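Local coordinates for proton-dependent oligopeptide transporter family protein (Xanthomonas campestris, PDB 6EI3), which probably couples proton movement to the uptake of short peptides across the membrane, as a POT family member of the major facilitator superfamily, here in an auto-inhibited state, at residues 20-25 against 52-57; 28-33 against 45-50; 310-315 against 376-381; 382-387 against 392-397. One frame throughout, in Å; residues are numbered along the deposited sequence.

In the fold
From the N terminus, helix 4-22 gives way to helix 25-30, and the chain then turns back along helix 40-60. Contact 2 joins 28-33 to 45-50, closing the short loop, and lies nested within the longer loop closed by contact 1 between 20-25 and 52-57. Contact 3 follows in series, bringing 310-315, at the start of helix 312-317, against helix 363-389. Contact 4 joins contact 3 by sharing that helix, whose last turns meet the loop leading to helix 400-424. Helix 40-60 ties contacts 1 and 2 to contact 3: H52 NE2 lies 2.7 Å from S311 OG, a probable hydrogen bond, and K48 packs on T312 and L315.

Contact 1 of 4, residues 20-25 against 52-57; sequences GMRNIL and HSFMIG. With 78M ((2S)-2,3-dihydroxypropyl(7Z)-pentadec-7-enoate), chain G.
M21 and F54 meet in a Met-aromatic contact: SD of M21 lies 3.7 Å from F54 CZ and approaches the ring obliquely. M21 CG is wedged between its backbone N and carbonyl carbon (chi1 83°), and the bend at chi2 (78°) carries the sulfur round to the ring. R22 comes at the edge of the same ring, its CG 3.8 Å from F54 CE2, before its chain folds away so that the guanidinium stands almost perpendicular to the phenyl plane, at 85°. N23 fixes the rotation of that group: its OD1 takes two bonds side-on in the guanidinium plane, from R22 NE at 2.8 Å and R22 NH2 at 3.1 Å. NH1 of R22 is thereby aimed along the same plane at SD of M55, a weak hydrogen bond of 3.5 Å, with M55 CE 3.3 Å from R22 NH1. On helix 40-60 a bound monoacylglycerol (78M) runs along the backbone, its C6 3.8 Å from F54 CA. The contact is buried where helix 4-22 ends beside helix 40-60; helix 100-117 packs on M21 and F54, while helix 430-456 adjoins M55.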
# COMPACT_ATOMS: atom_id res chain seq x y z
N GLY A 20 -8.04 -9.94 -8.27
CA GLY A 20 -8.35 -11.33 -8.59
C GLY A 20 -7.19 -12.24 -8.27
O GLY A 20 -7.37 -13.21 -7.53
N MET A 21 -5.97 -11.90 -8.73
CA MET A 21 -4.82 -12.76 -8.39
C MET A 21 -4.37 -12.59 -6.92
O MET A 21 -4.11 -13.58 -6.24
CB MET A 21 -3.65 -12.63 -9.41
CG MET A 21 -2.69 -11.46 -9.21
SD MET A 21 -1.42 -11.61 -7.89
CE MET A 21 -1.01 -13.27 -8.00
N ARG A 22 -4.31 -11.35 -6.42
CA ARG A 22 -3.82 -11.07 -5.06
C ARG A 22 -4.66 -11.72 -3.94
O ARG A 22 -4.09 -12.29 -3.00
CB ARG A 22 -3.71 -9.56 -4.87
CG ARG A 22 -2.71 -9.11 -3.79
CD ARG A 22 -3.27 -9.05 -2.38
NE ARG A 22 -4.59 -8.41 -2.26
CZ ARG A 22 -4.79 -7.12 -2.01
NH1 ARG A 22 -3.76 -6.28 -1.92
NH2 ARG A 22 -6.02 -6.65 -1.87
N ASN A 23 -6.00 -11.67 -4.08
CA ASN A 23 -6.98 -12.15 -3.10
C ASN A 23 -7.15 -13.68 -3.07
O ASN A 23 -7.77 -14.18 -2.14
CB ASN A 23 -8.35 -11.41 -3.29
CG ASN A 23 -8.24 -9.92 -3.01
OD1 ASN A 23 -7.16 -9.39 -2.75
ND2 ASN A 23 -9.34 -9.19 -3.09
N ILE A 24 -6.53 -14.43 -4.02
CA ILE A 24 -6.55 -15.91 -3.95
C ILE A 24 -5.15 -16.45 -3.68
O ILE A 24 -5.00 -17.66 -3.50
CB ILE A 24 -7.17 -16.62 -5.18
CG1 ILE A 24 -6.48 -16.22 -6.50
CG2 ILE A 24 -8.65 -16.42 -5.24
CD1 ILE A 24 -6.32 -17.35 -7.52
N LEU A 25 -4.13 -15.59 -3.69
CA LEU A 25 -2.74 -16.05 -3.57
C LEU A 25 -2.45 -16.93 -2.33
O LEU A 25 -1.89 -18.01 -2.49
CB LEU A 25 -1.74 -14.86 -3.65
CG LEU A 25 -0.22 -15.23 -3.68
CD1 LEU A 25 0.10 -16.21 -4.84
CD2 LEU A 25 0.65 -13.97 -3.85
N HIS A 52 3.14 -10.73 1.46
CA HIS A 52 3.61 -9.44 1.94
C HIS A 52 4.89 -9.00 1.21
O HIS A 52 5.06 -7.80 1.01
CB HIS A 52 3.71 -9.44 3.48
CG HIS A 52 2.35 -9.55 4.09
ND1 HIS A 52 1.48 -8.46 4.11
CD2 HIS A 52 1.72 -10.61 4.65
CE1 HIS A 52 0.34 -8.91 4.62
NE2 HIS A 52 0.45 -10.19 4.99
N SER A 53 5.73 -9.95 0.73
CA SER A 53 6.91 -9.61 -0.10
C SER A 53 6.42 -9.07 -1.45
O SER A 53 6.96 -8.10 -1.98
CB SER A 53 7.81 -10.83 -0.32
OG SER A 53 8.45 -11.15 0.89
N PHE A 54 5.39 -9.72 -2.02
CA PHE A 54 4.72 -9.31 -3.26
C PHE A 54 4.15 -7.86 -3.12
O PHE A 54 4.38 -7.02 -3.99
CB PHE A 54 3.59 -10.30 -3.60
CG PHE A 54 2.71 -9.88 -4.75
CD1 PHE A 54 3.15 -10.00 -6.07
CD2 PHE A 54 1.44 -9.36 -4.52
CE1 PHE A 54 2.33 -9.61 -7.13
CE2 PHE A 54 0.64 -8.94 -5.58
CZ PHE A 54 1.08 -9.06 -6.87
N MET A 55 3.40 -7.58 -2.02
CA MET A 55 2.85 -6.25 -1.71
C MET A 55 3.98 -5.21 -1.60
O MET A 55 3.84 -4.08 -2.08
CB MET A 55 2.01 -6.30 -0.43
CG MET A 55 0.66 -7.04 -0.62
SD MET A 55 -0.31 -6.43 -2.04
CE MET A 55 -0.79 -4.84 -1.41
N ILE A 56 5.12 -5.60 -1.01
CA ILE A 56 6.30 -4.73 -0.91
C ILE A 56 6.76 -4.29 -2.31
O ILE A 56 6.91 -3.10 -2.53
CB ILE A 56 7.41 -5.38 -0.06
CG1 ILE A 56 7.11 -5.14 1.43
CG2 ILE A 56 8.80 -4.82 -0.44
CD1 ILE A 56 7.83 -5.99 2.40
N GLY A 57 6.88 -5.25 -3.24
CA GLY A 57 7.28 -4.96 -4.61
C GLY A 57 6.30 -4.06 -5.33
O GLY A 57 6.69 -3.11 -6.01
O21 78M G . 11.23 -18.05 3.27
C20 78M G . 11.68 -18.24 1.94
C18 78M G . 10.67 -17.70 0.95
O19 78M G . 9.54 -18.56 0.88
C17 78M G . 11.25 -17.50 -0.44
O2 78M G . 10.88 -16.17 -0.87
C1 78M G . 9.76 -16.02 -1.59
O1 78M G . 8.97 -16.90 -1.80
C2 78M G . 9.61 -14.61 -2.08
C3 78M G . 8.93 -14.48 -3.43
C4 78M G . 8.13 -13.20 -3.53
C5 78M G . 7.80 -12.75 -4.94
C6 78M G . 7.45 -11.27 -5.03
C7 78M G . 8.65 -10.38 -5.11
C8 78M G . 8.65 -9.07 -5.23
C9 78M G . 9.86 -8.19 -5.33
C10 78M G . 10.23 -7.51 -4.02
C11 78M G . 11.14 -6.31 -4.19
C12 78M G . 11.47 -5.64 -2.87
C13 78M G . 12.11 -4.27 -2.97
C15 78M G . 13.02 -2.31 -1.66
C14 78M G . 12.22 -3.58 -1.63

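Contact 2 of 4, residues 28-33 against 45-50; sequences FLITSL and AEAKHI. With 78M ((2S)-2,3-dihydroxypropyl(7Z)-pentadec-7-enoate), chain G.
L29 and I30 straddle the small side chain of A47 in a helical hairpin, where helix 25-30 ends and the chain runs back, inclined, along helix 40-60 of this major facilitator superfamily transporter. The methyl of A47 is the low bump: L29 CB lies 4.4 Å from A47 CB on one flank, and I30 CD1 reaches the same A47 CB at 4.3 Å. With so little bulk on that side, the CA atoms of L29 and A47 come within 6.2 Å. One turn further on, the branch of L29 fills the next hollow. CG anti to the carbonyl carbon (chi1 -74°) and an extended chi2 put CD1 across I50, 3.7 Å from I50 CG2. I50 is a two-sided ridge: CG2 meets the leucine, while CG1 presses on the lipid ester, 3.2 Å from O1 of the bound (2S)-2,3-dihydroxypropyl (7Z)-pentadec-7-enoate. F104 and L107 of helix 100-117 also pack on I50. E46 holds the intervening loop, its carboxylate accepting the backbone N-H groups of Q36 and E37. Where helix 25-30 ends, the carbonyl oxygen of L29 is gripped twice by S32, by its backbone N at 3.0 Å and by its OG at 2.8 Å.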
# COMPACT_ATOMS: atom_id res chain seq x y z
N PHE A 28 -4.49 -20.24 -2.41
CA PHE A 28 -3.86 -21.16 -3.36
C PHE A 28 -2.56 -21.71 -2.72
O PHE A 28 -2.32 -22.91 -2.77
CB PHE A 28 -3.51 -20.44 -4.70
CG PHE A 28 -2.45 -21.20 -5.48
CD1 PHE A 28 -2.73 -22.44 -6.05
CD2 PHE A 28 -1.15 -20.70 -5.58
CE1 PHE A 28 -1.73 -23.16 -6.71
CE2 PHE A 28 -0.16 -21.42 -6.25
CZ PHE A 28 -0.45 -22.63 -6.82
N LEU A 29 -1.70 -20.81 -2.18
CA LEU A 29 -0.39 -21.25 -1.66
C LEU A 29 -0.44 -22.29 -0.54
O LEU A 29 0.35 -23.23 -0.55
CB LEU A 29 0.47 -20.06 -1.21
CG LEU A 29 1.10 -19.19 -2.34
CD1 LEU A 29 1.68 -17.92 -1.77
CD2 LEU A 29 2.17 -19.98 -3.13
N ILE A 30 -1.34 -22.12 0.43
CA ILE A 30 -1.39 -22.95 1.64
C ILE A 30 -1.65 -24.45 1.36
O ILE A 30 -1.18 -25.26 2.13
CB ILE A 30 -2.36 -22.34 2.70
CG1 ILE A 30 -1.98 -22.79 4.13
CG2 ILE A 30 -3.85 -22.55 2.38
CD1 ILE A 30 -0.66 -22.22 4.64
N THR A 31 -2.29 -24.81 0.23
CA THR A 31 -2.52 -26.23 -0.11
C THR A 31 -1.66 -26.67 -1.30
O THR A 31 -1.85 -27.76 -1.82
CB THR A 31 -4.02 -26.53 -0.34
OG1 THR A 31 -4.52 -25.66 -1.36
CG2 THR A 31 -4.84 -26.42 0.94
N SER A 32 -0.74 -25.80 -1.73
CA SER A 32 0.11 -26.09 -2.89
C SER A 32 1.39 -26.84 -2.49
O SER A 32 1.71 -26.95 -1.31
CB SER A 32 0.48 -24.80 -3.60
OG SER A 32 1.51 -24.11 -2.91
N LEU A 33 2.17 -27.27 -3.50
CA LEU A 33 3.48 -27.91 -3.36
C LEU A 33 4.60 -26.86 -3.49
O LEU A 33 5.78 -27.22 -3.49
CB LEU A 33 3.64 -29.02 -4.42
CG LEU A 33 2.62 -30.18 -4.36
CD1 LEU A 33 2.95 -31.25 -5.38
CD2 LEU A 33 2.55 -30.79 -2.96
N ALA A 45 3.25 -18.87 8.04
CA ALA A 45 4.26 -17.81 8.01
C ALA A 45 4.86 -17.68 6.60
O ALA A 45 5.01 -16.56 6.10
CB ALA A 45 5.35 -18.09 9.03
N GLU A 46 5.18 -18.82 5.96
CA GLU A 46 5.73 -18.84 4.61
C GLU A 46 4.76 -18.24 3.59
O GLU A 46 5.19 -17.45 2.76
CB GLU A 46 6.16 -20.24 4.21
CG GLU A 46 6.99 -20.28 2.93
CD GLU A 46 7.39 -21.67 2.47
OE1 GLU A 46 6.99 -22.66 3.12
OE2 GLU A 46 8.13 -21.76 1.46
N ALA A 47 3.45 -18.59 3.67
CA ALA A 47 2.46 -18.03 2.74
C ALA A 47 2.33 -16.53 2.95
O ALA A 47 2.30 -15.80 1.97
CB ALA A 47 1.10 -18.72 2.90
N LYS A 48 2.36 -16.05 4.23
CA LYS A 48 2.30 -14.61 4.55
C LYS A 48 3.55 -13.91 3.98
O LYS A 48 3.45 -12.81 3.44
CB LYS A 48 2.26 -14.37 6.06
CG LYS A 48 0.96 -14.74 6.73
CD LYS A 48 1.10 -14.52 8.22
CE LYS A 48 0.01 -15.21 8.98
NZ LYS A 48 0.13 -14.92 10.44
N HIS A 49 4.72 -14.56 4.12
CA HIS A 49 6.00 -14.02 3.67
C HIS A 49 5.95 -13.71 2.20
O HIS A 49 6.33 -12.61 1.83
CB HIS A 49 7.16 -14.97 3.99
CG HIS A 49 8.46 -14.25 4.08
ND1 HIS A 49 8.86 -13.61 5.25
CD2 HIS A 49 9.36 -13.98 3.11
CE1 HIS A 49 10.01 -13.02 4.96
NE2 HIS A 49 10.34 -13.20 3.68
N ILE A 50 5.43 -14.64 1.38
CA ILE A 50 5.28 -14.45 -0.06
C ILE A 50 4.31 -13.30 -0.42
O ILE A 50 4.63 -12.46 -1.26
CB ILE A 50 4.88 -15.80 -0.73
CG1 ILE A 50 5.99 -16.86 -0.55
CG2 ILE A 50 4.54 -15.61 -2.23
CD1 ILE A 50 5.53 -18.33 -0.65
O21 78M G . 11.23 -18.05 3.27
C20 78M G . 11.68 -18.24 1.94
C18 78M G . 10.67 -17.70 0.95
O19 78M G . 9.54 -18.56 0.88
C17 78M G . 11.25 -17.50 -0.44
O2 78M G . 10.88 -16.17 -0.87
C1 78M G . 9.76 -16.02 -1.59
O1 78M G . 8.97 -16.90 -1.80
C2 78M G . 9.61 -14.61 -2.08
C3 78M G . 8.93 -14.48 -3.43
C4 78M G . 8.13 -13.20 -3.53
C5 78M G . 7.80 -12.75 -4.94
C6 78M G . 7.45 -11.27 -5.03
C7 78M G . 8.65 -10.38 -5.11
C8 78M G . 8.65 -9.07 -5.23
C9 78M G . 9.86 -8.19 -5.33
C10 78M G . 10.23 -7.51 -4.02
C11 78M G . 11.14 -6.31 -4.19
C12 78M G . 11.47 -5.64 -2.87
C13 78M G . 12.11 -4.27 -2.97
C15 78M G . 13.02 -2.31 -1.66
C14 78M G . 12.22 -3.58 -1.63

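Contact 3 of 4, residues 310-315 against 376-381; sequences ASTWVL and VAWIAV. With 78M ((2S)-2,3-dihydroxypropyl(7Z)-pentadec-7-enoate), chain F.
The indole nitrogen NE1 of W313 is contacted by two residues of helix 363-389: it sits over one face of W378, toward the rim, 3.2 Å from CZ2, and has V381 CG1 at 3.9 Å. The five-membered ring of W313 and the six-membered ring of W378 meet obliquely, planes at 48°, and the approach at NE1 is tight. V381 packs on W313 with both methyls. Its CG2 lies over the benzo side, 3.4 Å from W313 CZ2, while CG1 makes an off-centre CH-pi contact with the five-membered ring, 4.3 Å from its centroid. CG of V381's neighbour in the cluster, W378, is anti to its carbonyl carbon (chi1 -80°), and the ring thereby reaches T312, whose CG2 touches W378 CH2 at 3.9 Å. The hydroxyl of T312 bonds instead to Q308. W378 NE1 also makes a weak hydrogen bond to the carbonyl of L305, and Y403 meets W313 edge-to-face. The cluster lies where the chain resumes as helix 312-317 after helix 281-306 and packs there on helix 363-389; with Y403 of helix 400-424 it joins three helices in the C-terminal half of this major facilitator fold.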
# COMPACT_ATOMS: atom_id res chain seq x y z
N ALA A 310 -5.76 -10.26 3.38
CA ALA A 310 -5.54 -11.17 2.26
C ALA A 310 -4.61 -12.33 2.66
O ALA A 310 -4.33 -13.20 1.85
CB ALA A 310 -4.96 -10.40 1.06
N SER A 311 -4.14 -12.35 3.92
CA SER A 311 -3.23 -13.40 4.33
C SER A 311 -3.68 -14.02 5.65
O SER A 311 -4.41 -15.02 5.63
CB SER A 311 -1.79 -12.87 4.38
OG SER A 311 -1.62 -11.86 5.36
N THR A 312 -3.34 -13.40 6.79
CA THR A 312 -3.73 -13.84 8.12
C THR A 312 -5.26 -14.08 8.24
O THR A 312 -5.67 -15.09 8.80
CB THR A 312 -3.25 -12.80 9.14
OG1 THR A 312 -1.82 -12.64 9.04
CG2 THR A 312 -3.63 -13.17 10.56
N TRP A 313 -6.10 -13.15 7.73
CA TRP A 313 -7.56 -13.35 7.87
C TRP A 313 -8.08 -14.48 6.99
O TRP A 313 -9.01 -15.18 7.39
CB TRP A 313 -8.33 -12.07 7.57
CG TRP A 313 -8.13 -10.96 8.58
CD1 TRP A 313 -7.12 -10.83 9.48
CD2 TRP A 313 -8.95 -9.79 8.71
NE1 TRP A 313 -7.29 -9.67 10.21
CE2 TRP A 313 -8.39 -9.00 9.74
CE3 TRP A 313 -10.13 -9.36 8.09
CZ2 TRP A 313 -8.97 -7.80 10.15
CZ3 TRP A 313 -10.72 -8.17 8.51
CH2 TRP A 313 -10.15 -7.41 9.54
N VAL A 314 -7.49 -14.65 5.81
CA VAL A 314 -7.88 -15.76 4.91
C VAL A 314 -7.57 -17.09 5.59
O VAL A 314 -8.42 -17.99 5.61
CB VAL A 314 -7.26 -15.67 3.49
CG1 VAL A 314 -7.46 -16.96 2.71
CG2 VAL A 314 -7.83 -14.48 2.71
N LEU A 315 -6.36 -17.20 6.18
CA LEU A 315 -5.90 -18.41 6.88
C LEU A 315 -6.81 -18.73 8.06
O LEU A 315 -7.04 -19.89 8.34
CB LEU A 315 -4.44 -18.25 7.33
CG LEU A 315 -3.42 -18.19 6.20
CD1 LEU A 315 -2.06 -17.70 6.69
CD2 LEU A 315 -3.33 -19.54 5.41
N VAL A 376 -8.96 -2.04 17.06
CA VAL A 376 -10.21 -2.63 17.57
C VAL A 376 -10.62 -3.84 16.70
O VAL A 376 -11.04 -4.86 17.24
CB VAL A 376 -11.34 -1.56 17.71
CG1 VAL A 376 -12.65 -2.17 18.25
CG2 VAL A 376 -10.89 -0.42 18.62
N ALA A 377 -10.43 -3.74 15.36
CA ALA A 377 -10.72 -4.81 14.40
C ALA A 377 -9.89 -6.04 14.75
O ALA A 377 -10.40 -7.16 14.74
CB ALA A 377 -10.39 -4.35 12.98
N TRP A 378 -8.61 -5.82 15.10
CA TRP A 378 -7.69 -6.90 15.45
C TRP A 378 -7.96 -7.46 16.86
O TRP A 378 -7.65 -8.63 17.07
CB TRP A 378 -6.24 -6.46 15.21
CG TRP A 378 -5.90 -6.58 13.75
CD1 TRP A 378 -6.38 -5.80 12.73
CD2 TRP A 378 -5.17 -7.64 13.13
NE1 TRP A 378 -5.96 -6.30 11.52
CE2 TRP A 378 -5.18 -7.41 11.73
CE3 TRP A 378 -4.49 -8.77 13.61
CZ2 TRP A 378 -4.50 -8.23 10.83
CZ3 TRP A 378 -3.80 -9.58 12.72
CH2 TRP A 378 -3.85 -9.33 11.34
N ILE A 379 -8.64 -6.70 17.76
CA ILE A 379 -9.09 -7.26 19.05
C ILE A 379 -10.20 -8.30 18.72
O ILE A 379 -10.18 -9.40 19.26
CB ILE A 379 -9.58 -6.19 20.09
CG1 ILE A 379 -8.41 -5.29 20.62
CG2 ILE A 379 -10.38 -6.85 21.27
CD1 ILE A 379 -7.30 -6.03 21.51
N ALA A 380 -11.13 -7.94 17.80
CA ALA A 380 -12.20 -8.80 17.33
C ALA A 380 -11.65 -10.06 16.63
O ALA A 380 -12.12 -11.14 16.95
CB ALA A 380 -13.13 -8.03 16.41
N VAL A 381 -10.64 -9.92 15.71
CA VAL A 381 -10.02 -11.08 15.02
C VAL A 381 -9.38 -12.05 16.03
O VAL A 381 -9.50 -13.28 15.87
CB VAL A 381 -8.99 -10.72 13.90
CG1 VAL A 381 -8.52 -11.97 13.15
CG2 VAL A 381 -9.59 -9.75 12.92
O21 78M F . -18.93 -18.44 20.80
C20 78M F . -17.86 -17.52 20.94
C18 78M F . -18.38 -16.17 21.37
O19 78M F . -19.24 -15.62 20.37
C17 78M F . -17.28 -15.20 21.74
O2 78M F . -16.66 -14.65 20.55
C1 78M F . -16.99 -13.40 20.19
O1 78M F . -17.97 -12.82 20.60
C2 78M F . -15.99 -12.82 19.24
C3 78M F . -16.36 -11.42 18.73
C4 78M F . -15.32 -10.36 19.06
C5 78M F . -15.63 -9.51 20.28
C6 78M F . -14.48 -8.57 20.67
C7 78M F . -14.83 -7.12 20.58
C8 78M F . -14.70 -6.34 19.52
C9 78M F . -15.05 -4.88 19.43
C10 78M F . -16.55 -4.59 19.55
C11 78M F . -16.88 -3.17 19.99
C12 78M F . -16.94 -2.15 18.86
C13 78M F . -16.96 -0.71 19.34
C15 78M F . -17.12 1.73 18.74
C14 78M F . -17.13 0.31 18.23

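Contact 4 of 4, residues 382-387 against 392-397; sequences GAIQVA and EPMHIA. With 78M ((2S)-2,3-dihydroxypropyl(7Z)-pentadec-7-enoate), chain F; 78M ((2S)-2,3-dihydroxypropyl(7Z)-pentadec-7-enoate), chain K; 78M ((2S)-2,3-dihydroxypropyl(7Z)-pentadec-7-enoate), chain E.
A387 and E392 meet at the end of helix 363-389: E392 N donates to the carbonyl oxygen of A387 at 3.0 Å, a backbone bond spanning the helix end in a helix-loop-helix connection, as the chain leaves for the loop before helix 400-424. The methyl of A387 is the hub of the apolar part, with M394 SD 3.9 Å from its CB. The M394 chain curls at every bond, CG anti to the carbonyl carbon (chi1 -65°) and then two bends of like sense, which folds the sulfur and methyl back onto the helix; CE thus ends 4.3 Å from I384 CG1. A lipid molecule completes this shell. Its glycerol carbon C20 lies 3.7 Å from M394 SD and also touches A387, and its acyl chain runs down past I384 and A383. Where the loop is exposed, the lipid hydroxyl O21 donates a weak hydrogen bond to E392 OE2, 2.9 Å away, though this glutamate is poorly ordered. Further out, backbone hydrogen bonds of M394 and I396 with R321 hold the loop in place, and two more lipids line it. One sets its O21 over the centre of the H395 ring. The same imidazole braces the turn from its edge: A397 N donates to H395 ND1, near the ring plane, at 3.0 Å and 167°.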
# COMPACT_ATOMS: atom_id res chain seq x y z
N GLY A 382 -8.69 -11.50 17.03
CA GLY A 382 -8.03 -12.27 18.07
C GLY A 382 -9.01 -13.01 18.96
O GLY A 382 -8.80 -14.18 19.28
N ALA A 383 -10.12 -12.32 19.34
CA ALA A 383 -11.19 -12.88 20.17
C ALA A 383 -11.90 -14.03 19.42
O ALA A 383 -12.24 -15.04 20.02
CB ALA A 383 -12.18 -11.79 20.57
N ILE A 384 -12.03 -13.90 18.09
CA ILE A 384 -12.59 -14.95 17.26
C ILE A 384 -11.64 -16.16 17.28
O ILE A 384 -12.09 -17.29 17.48
CB ILE A 384 -12.90 -14.43 15.84
CG1 ILE A 384 -14.17 -13.55 15.86
CG2 ILE A 384 -13.03 -15.60 14.84
CD1 ILE A 384 -14.19 -12.49 14.72
N GLN A 385 -10.33 -15.90 17.13
CA GLN A 385 -9.32 -16.95 17.16
C GLN A 385 -9.32 -17.68 18.49
O GLN A 385 -9.22 -18.90 18.47
CB GLN A 385 -7.91 -16.38 16.87
CG GLN A 385 -6.86 -17.46 16.54
CD GLN A 385 -7.20 -18.27 15.31
OE1 GLN A 385 -7.54 -17.73 14.26
NE2 GLN A 385 -7.18 -19.60 15.44
N VAL A 386 -9.42 -16.96 19.63
CA VAL A 386 -9.42 -17.54 20.98
C VAL A 386 -10.63 -18.49 21.15
O VAL A 386 -10.48 -19.54 21.75
CB VAL A 386 -9.32 -16.46 22.11
CG1 VAL A 386 -9.59 -17.05 23.49
CG2 VAL A 386 -7.96 -15.77 22.08
N ALA A 387 -11.81 -18.12 20.58
CA ALA A 387 -13.01 -18.96 20.61
C ALA A 387 -12.75 -20.23 19.78
O ALA A 387 -13.03 -21.32 20.26
CB ALA A 387 -14.22 -18.21 20.06
N GLU A 392 -14.50 -23.98 20.09
CA GLU A 392 -15.80 -23.43 19.73
C GLU A 392 -15.97 -23.33 18.21
O GLU A 392 -15.13 -22.73 17.55
CB GLU A 392 -16.06 -22.08 20.43
CG GLU A 392 -17.38 -21.39 20.08
CD GLU A 392 -18.66 -21.88 20.74
OE1 GLU A 392 -18.63 -22.89 21.48
OE2 GLU A 392 -19.70 -21.22 20.52
N PRO A 393 -17.05 -23.92 17.63
CA PRO A 393 -17.25 -23.78 16.17
C PRO A 393 -17.66 -22.35 15.82
O PRO A 393 -18.60 -21.80 16.42
CB PRO A 393 -18.32 -24.84 15.85
CG PRO A 393 -19.04 -25.06 17.13
CD PRO A 393 -18.13 -24.70 18.27
N MET A 394 -16.88 -21.68 14.97
CA MET A 394 -17.15 -20.29 14.61
C MET A 394 -17.50 -20.16 13.14
O MET A 394 -16.71 -20.58 12.30
CB MET A 394 -15.98 -19.37 15.00
CG MET A 394 -15.75 -19.30 16.52
SD MET A 394 -17.09 -18.49 17.43
CE MET A 394 -16.61 -16.78 17.25
N HIS A 395 -18.68 -19.62 12.83
CA HIS A 395 -19.11 -19.44 11.45
C HIS A 395 -18.29 -18.30 10.87
O HIS A 395 -17.99 -17.33 11.58
CB HIS A 395 -20.62 -19.12 11.38
CG HIS A 395 -21.20 -19.24 10.00
ND1 HIS A 395 -21.05 -18.22 9.07
CD2 HIS A 395 -21.93 -20.24 9.45
CE1 HIS A 395 -21.67 -18.65 7.97
NE2 HIS A 395 -22.22 -19.85 8.16
N ILE A 396 -17.90 -18.41 9.60
CA ILE A 396 -17.09 -17.37 8.93
C ILE A 396 -17.77 -15.97 8.93
O ILE A 396 -17.07 -14.98 8.87
CB ILE A 396 -16.66 -17.83 7.51
CG1 ILE A 396 -15.48 -16.94 7.00
CG2 ILE A 396 -17.87 -17.89 6.53
CD1 ILE A 396 -14.67 -17.56 5.89
N ALA A 397 -19.12 -15.90 9.06
CA ALA A 397 -19.86 -14.63 9.13
C ALA A 397 -19.37 -13.77 10.30
O ALA A 397 -19.54 -12.56 10.28
CB ALA A 397 -21.36 -14.88 9.25
O21 78M F . -18.93 -18.44 20.80
C20 78M F . -17.86 -17.52 20.94
C18 78M F . -18.38 -16.17 21.37
O19 78M F . -19.24 -15.62 20.37
C17 78M F . -17.28 -15.20 21.74
O2 78M F . -16.66 -14.65 20.55
C1 78M F . -16.99 -13.40 20.19
O1 78M F . -17.97 -12.82 20.60
C2 78M F . -15.99 -12.82 19.24
C3 78M F . -16.36 -11.42 18.73
C4 78M F . -15.32 -10.36 19.06
C5 78M F . -15.63 -9.51 20.28
C6 78M F . -14.48 -8.57 20.67
C7 78M F . -14.83 -7.12 20.58
C8 78M F . -14.70 -6.34 19.52
C9 78M F . -15.05 -4.88 19.43
C10 78M F . -16.55 -4.59 19.55
C11 78M F . -16.88 -3.17 19.99
C12 78M F . -16.94 -2.15 18.86
C13 78M F . -16.96 -0.71 19.34
C15 78M F . -17.12 1.73 18.74
C14 78M F . -17.13 0.31 18.23
O21 78M K . -24.77 -17.67 10.42
C20 78M K . -25.82 -17.81 9.47
C18 78M K . -25.40 -17.26 8.13
O19 78M K . -25.07 -15.87 8.24
C17 78M K . -26.46 -17.45 7.06
O2 78M K . -25.75 -17.17 5.83
C1 78M K . -25.66 -18.13 4.90
O1 78M K . -26.30 -19.14 4.90
C2 78M K . -24.61 -17.79 3.88
C3 78M K . -23.21 -18.08 4.39
C4 78M K . -22.12 -17.49 3.52
C5 78M K . -20.85 -17.16 4.29
C6 78M K . -20.94 -15.92 5.19
C7 78M K . -21.06 -14.67 4.38
C8 78M K . -20.83 -13.44 4.78
C9 78M K . -20.95 -12.22 3.91
C10 78M K . -19.67 -11.98 3.09
C11 78M K . -19.66 -12.57 1.68
C12 78M K . -20.35 -11.73 0.61
C13 78M K . -19.70 -10.39 0.34
C15 78M K . -19.86 -8.14 -0.78
C14 78M K . -20.54 -9.46 -0.53
O21 78M E . -24.23 -18.59 13.21
C20 78M E . -23.41 -17.72 13.99
C18 78M E . -23.63 -16.27 13.61
O19 78M E . -23.43 -16.11 12.21
C17 78M E . -22.69 -15.35 14.35
O2 78M E . -23.08 -13.97 14.12
C1 78M E . -22.39 -13.26 13.21
O1 78M E . -21.70 -13.74 12.36
C2 78M E . -22.58 -11.78 13.42
C3 78M E . -21.28 -10.99 13.26
C4 78M E . -21.34 -9.56 13.77
C5 78M E . -21.88 -8.53 12.78
C6 78M E . -21.55 -7.09 13.15
C7 78M E . -22.25 -6.07 12.31
C8 78M E . -21.69 -5.10 11.63
C9 78M E . -22.41 -4.07 10.79
C10 78M E . -22.59 -4.46 9.31
C11 78M E . -23.76 -5.39 9.01
C12 78M E . -25.11 -4.71 8.80
C13 78M E . -26.19 -5.63 8.25
C15 78M E . -28.50 -5.87 7.24
C14 78M E . -27.49 -4.94 7.89